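Local coordinates for putative L-alanine-DL-glutamate epimerase (Burkholderia xenovorans, PDB 3GO2), which binds magnesium and is probably a racemase or epimerase of the mandelate racemase/muconate lactonizing enzyme family, at residues W123-C126 with P127-R130; V147-T150 with A151-A154. All coordinates share one frame; numbering follows the deposited sequence.

Interaction 1: W123-C126 with P127-R130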
# COMPACT_ATOMS: atom_id res chain seq x y z
N TRP A 123 25.36 -26.76 -16.98
CA TRP A 123 26.80 -26.61 -17.02
C TRP A 123 27.09 -25.11 -16.94
O TRP A 123 26.86 -24.36 -17.90
CB TRP A 123 27.34 -27.25 -18.32
CG TRP A 123 28.80 -27.08 -18.61
CD1 TRP A 123 29.69 -26.23 -18.00
CD2 TRP A 123 29.54 -27.76 -19.64
NE1 TRP A 123 30.92 -26.34 -18.59
CE2 TRP A 123 30.86 -27.27 -19.60
CE3 TRP A 123 29.21 -28.73 -20.58
CZ2 TRP A 123 31.87 -27.74 -20.47
CZ3 TRP A 123 30.20 -29.20 -21.44
CH2 TRP A 123 31.51 -28.70 -21.37
N SER A 124 27.59 -24.71 -15.78
CA SER A 124 27.80 -23.29 -15.47
C SER A 124 29.16 -22.78 -15.92
O SER A 124 30.05 -23.57 -16.27
CB SER A 124 27.58 -23.08 -13.98
OG SER A 124 27.37 -21.71 -13.67
N HIS A 125 29.34 -21.47 -15.93
CA HIS A 125 30.60 -20.86 -16.39
C HIS A 125 31.07 -21.46 -17.71
O HIS A 125 32.25 -21.87 -17.87
CB HIS A 125 31.65 -20.97 -15.31
CG HIS A 125 31.20 -20.37 -14.02
ND1 HIS A 125 30.66 -21.12 -13.00
CD2 HIS A 125 31.10 -19.07 -13.63
CE1 HIS A 125 30.28 -20.31 -12.02
NE2 HIS A 125 30.54 -19.07 -12.37
N CYS A 126 30.13 -21.46 -18.65
CA CYS A 126 30.26 -22.13 -19.94
C CYS A 126 29.93 -21.14 -21.04
O CYS A 126 28.75 -20.93 -21.34
CB CYS A 126 29.28 -23.29 -20.00
SG CYS A 126 29.34 -24.21 -21.58
N PRO A 127 30.95 -20.56 -21.69
CA PRO A 127 32.40 -20.87 -21.70
C PRO A 127 33.28 -20.01 -20.78
O PRO A 127 34.50 -19.90 -20.96
CB PRO A 127 32.77 -20.63 -23.17
CG PRO A 127 31.76 -19.59 -23.64
CD PRO A 127 30.62 -19.52 -22.69
N THR A 128 32.66 -19.42 -19.75
CA THR A 128 33.35 -18.49 -18.89
C THR A 128 34.70 -18.96 -18.33
O THR A 128 35.68 -18.21 -18.37
CB THR A 128 32.40 -18.11 -17.75
OG1 THR A 128 31.16 -17.70 -18.30
CG2 THR A 128 32.98 -17.05 -16.85
N TRP A 129 34.73 -20.18 -17.80
CA TRP A 129 35.96 -20.78 -17.28
C TRP A 129 37.03 -20.97 -18.35
O TRP A 129 38.19 -20.70 -18.09
CB TRP A 129 35.65 -22.11 -16.59
CG TRP A 129 35.20 -22.05 -15.14
CD1 TRP A 129 34.97 -23.13 -14.34
CD2 TRP A 129 34.94 -20.88 -14.33
NE1 TRP A 129 34.57 -22.71 -13.09
CE2 TRP A 129 34.54 -21.35 -13.06
CE3 TRP A 129 34.96 -19.51 -14.57
CZ2 TRP A 129 34.17 -20.49 -12.02
CZ3 TRP A 129 34.63 -18.65 -13.53
CH2 TRP A 129 34.23 -19.15 -12.28
N ARG A 130 36.65 -21.42 -19.54
CA ARG A 130 37.63 -21.57 -20.62
C ARG A 130 38.14 -20.25 -21.16
O ARG A 130 39.23 -20.17 -21.72
CB ARG A 130 37.06 -22.42 -21.76
CG ARG A 130 36.83 -23.86 -21.35
CD ARG A 130 36.10 -24.68 -22.39
NE ARG A 130 35.73 -25.98 -21.87
CZ ARG A 130 35.36 -27.02 -22.61
NH1 ARG A 130 35.30 -26.92 -23.93
NH2 ARG A 130 35.05 -28.16 -22.02
O HOH W 1 33.84 -22.94 -19.66
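His125 lies flat on the indole of Trp129, four residues further along the chain, and the two side chains run next to each other in the same direction. Starting at the root of the imidazole, CB of His125 sits over the five-membered ring of Trp129, 3.6 Å from its centroid, in a CH-pi contact. CG comes next, over the CE2-CZ2 bond of the six-membered ring, 3.6 Å from both atoms of Trp129. From there the ring spreads over the benzo half: CD2 of His125 approaches CH2 of Trp129 to 3.4 Å, and NE2 at the tip is 3.7 Å from that same carbon. This is an offset stack, with ring planes 9° apart. On the other branch ND1 of His125 hydrogen-bonds to Asp345, which fixes the rotation of the imidazole. CG lies beside the backbone N of His125 (chi1 -56°), which brings the ring alongside the first helical turn.

The backbone ties the same two residues together at their roots. Trp129 N donates to His125 O across 3.0 Å, almost straight at 174°, though it comes in from well above the carbonyl plane. Water 1 also donates to His125 O, at 2.6 Å, and accepts from Arg130 N, carrying the turn one residue further. The peptide before Pro127, the N-cap residue, is cis, which probably helps the chain turn sharply into the helix. Beyond it the guanidinium of Arg130 meets the edge of the Trp123 indole, NH2 3.6 Å from CZ2, while its NE makes a salt bridge to Asp347. Such a turn, leaving the C-terminal end of strand 118-123, belongs to the active-site end of an enolase-type barrel; His125 binds fumarate and 2-oxoglutarate from this position, though neither is bound to this chain.

Interaction 2: V147-T150 with A151-A154; sequences VKRT and AEEA
Thr150, Ala151 and Glu152 do most of the packing on these two turns of helix 144-156, each in its own way. Glu152 turns back along the helix toward its N-terminal side: with CG beside the backbone N (chi1 -65°), that methylene lies 3.4 Å from Lys148 O. The carboxylate at its end straddles two residues of the preceding turn. OE1 of Glu152 rests 3.7 Å from Arg149 CA, while OE2 touches the extended Lys148 chain at CE, 3.5 Å away. The ammonium itself goes further, leaving Lys148 NZ and Glu152 OE2 4.6 Å apart, too long for a salt bridge; the lysine makes its salt bridge to Asp208 instead.

Ala151 is smaller and more buried. Its methyl carbon CB lies 3.6 Å from Lys148 O and also packs on Ile162 and Leu206, on the side that faces strand 161-168 and the neighbouring helix 193-210. Thr150 closes the turn through its backbone, Thr150 O accepting from Ala154 N at 3.0 Å, and its hydroxyl OG1 is spent on Gly146 O within the same helix. Three more i to i+4 bonds run from Ala151, Glu152 and Glu153 back to Val147, Lys148 and Arg149. Beside them water 2 donates to Glu153 OE1 at 3.0 Å and, weakly, to Arg149 O; that carboxylate is held mainly by salt bridges to Arg130 and Arg157.

The chemistry implies an amphipathic helix whose turns are held by their backbone bonds: its small buried residues fit against neighbouring elements, and the Lys148-Glu152 pair probably adds little more than a mild electrostatic attraction.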
# COMPACT_ATOMS: atom_id res chain seq x y z
N VAL A 147 33.46 -20.07 -28.60
CA VAL A 147 32.18 -19.99 -27.89
C VAL A 147 31.20 -20.99 -28.49
O VAL A 147 30.59 -21.79 -27.78
CB VAL A 147 31.63 -18.55 -27.90
CG1 VAL A 147 30.20 -18.47 -27.38
CG2 VAL A 147 32.54 -17.63 -27.09
N LYS A 148 31.07 -20.97 -29.82
CA LYS A 148 30.18 -21.88 -30.51
C LYS A 148 30.57 -23.33 -30.23
O LYS A 148 29.73 -24.15 -29.90
CB LYS A 148 30.20 -21.62 -32.02
CG LYS A 148 29.30 -22.55 -32.80
CD LYS A 148 29.36 -22.23 -34.27
CE LYS A 148 28.56 -23.24 -35.10
NZ LYS A 148 28.29 -22.73 -36.48
N ARG A 149 31.85 -23.64 -30.36
CA ARG A 149 32.30 -25.02 -30.16
C ARG A 149 32.06 -25.53 -28.76
O ARG A 149 31.81 -26.70 -28.58
CB ARG A 149 33.77 -25.16 -30.50
CG ARG A 149 34.04 -25.07 -31.98
CD ARG A 149 35.46 -25.52 -32.28
NE ARG A 149 36.48 -24.81 -31.51
CZ ARG A 149 37.12 -23.72 -31.91
NH1 ARG A 149 38.04 -23.16 -31.13
NH2 ARG A 149 36.85 -23.17 -33.10
N THR A 150 32.17 -24.64 -27.77
CA THR A 150 31.91 -25.02 -26.39
C THR A 150 30.45 -25.42 -26.19
O THR A 150 30.16 -26.41 -25.51
CB THR A 150 32.30 -23.91 -25.40
OG1 THR A 150 33.65 -23.49 -25.61
CG2 THR A 150 32.17 -24.38 -23.98
N ALA A 151 29.52 -24.66 -26.77
CA ALA A 151 28.10 -25.01 -26.72
C ALA A 151 27.83 -26.32 -27.45
O ALA A 151 27.05 -27.14 -26.99
CB ALA A 151 27.25 -23.90 -27.29
N GLU A 152 28.49 -26.52 -28.60
CA GLU A 152 28.40 -27.83 -29.30
C GLU A 152 28.86 -29.00 -28.42
O GLU A 152 28.26 -30.08 -28.44
CB GLU A 152 29.21 -27.83 -30.60
CG GLU A 152 28.70 -26.85 -31.67
CD GLU A 152 29.57 -26.79 -32.94
OE1 GLU A 152 30.81 -27.02 -32.88
OE2 GLU A 152 28.98 -26.48 -33.99
N GLU A 153 29.94 -28.81 -27.69
CA GLU A 153 30.45 -29.83 -26.78
C GLU A 153 29.42 -30.14 -25.67
O GLU A 153 29.16 -31.30 -25.35
CB GLU A 153 31.81 -29.42 -26.20
CG GLU A 153 32.35 -30.41 -25.23
CD GLU A 153 33.66 -30.01 -24.63
OE1 GLU A 153 34.46 -29.29 -25.27
OE2 GLU A 153 33.89 -30.48 -23.51
N ALA A 154 28.79 -29.09 -25.12
CA ALA A 154 27.77 -29.29 -24.11
C ALA A 154 26.63 -30.10 -24.69
O ALA A 154 26.12 -30.98 -24.04
CB ALA A 154 27.25 -27.91 -23.57
O HOH W 2 34.91 -27.34 -27.52

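How the interactions relate
Both are local contacts, but they sit at different depths of the barrel. Interaction 1 is almost wholly buried and depends on aromatic stacking in an irregular turn near bound magnesium; interaction 2 is regular helix, half buried and half polar surface, lying further from the centre of the chain. They meet directly. A salt bridge joins Arg130 NH1 to Glu153 OE1 at 2.8 Å, Trp123 packs on Glu153 and Ala154, and Cys126 SG rests 3.7 Å from Thr150 CG2. Helix 144-156, next in the chain after helix 128-132, therefore backs the loop that carries His125, and the side chain of Thr150 is about 9 Å from that of His125.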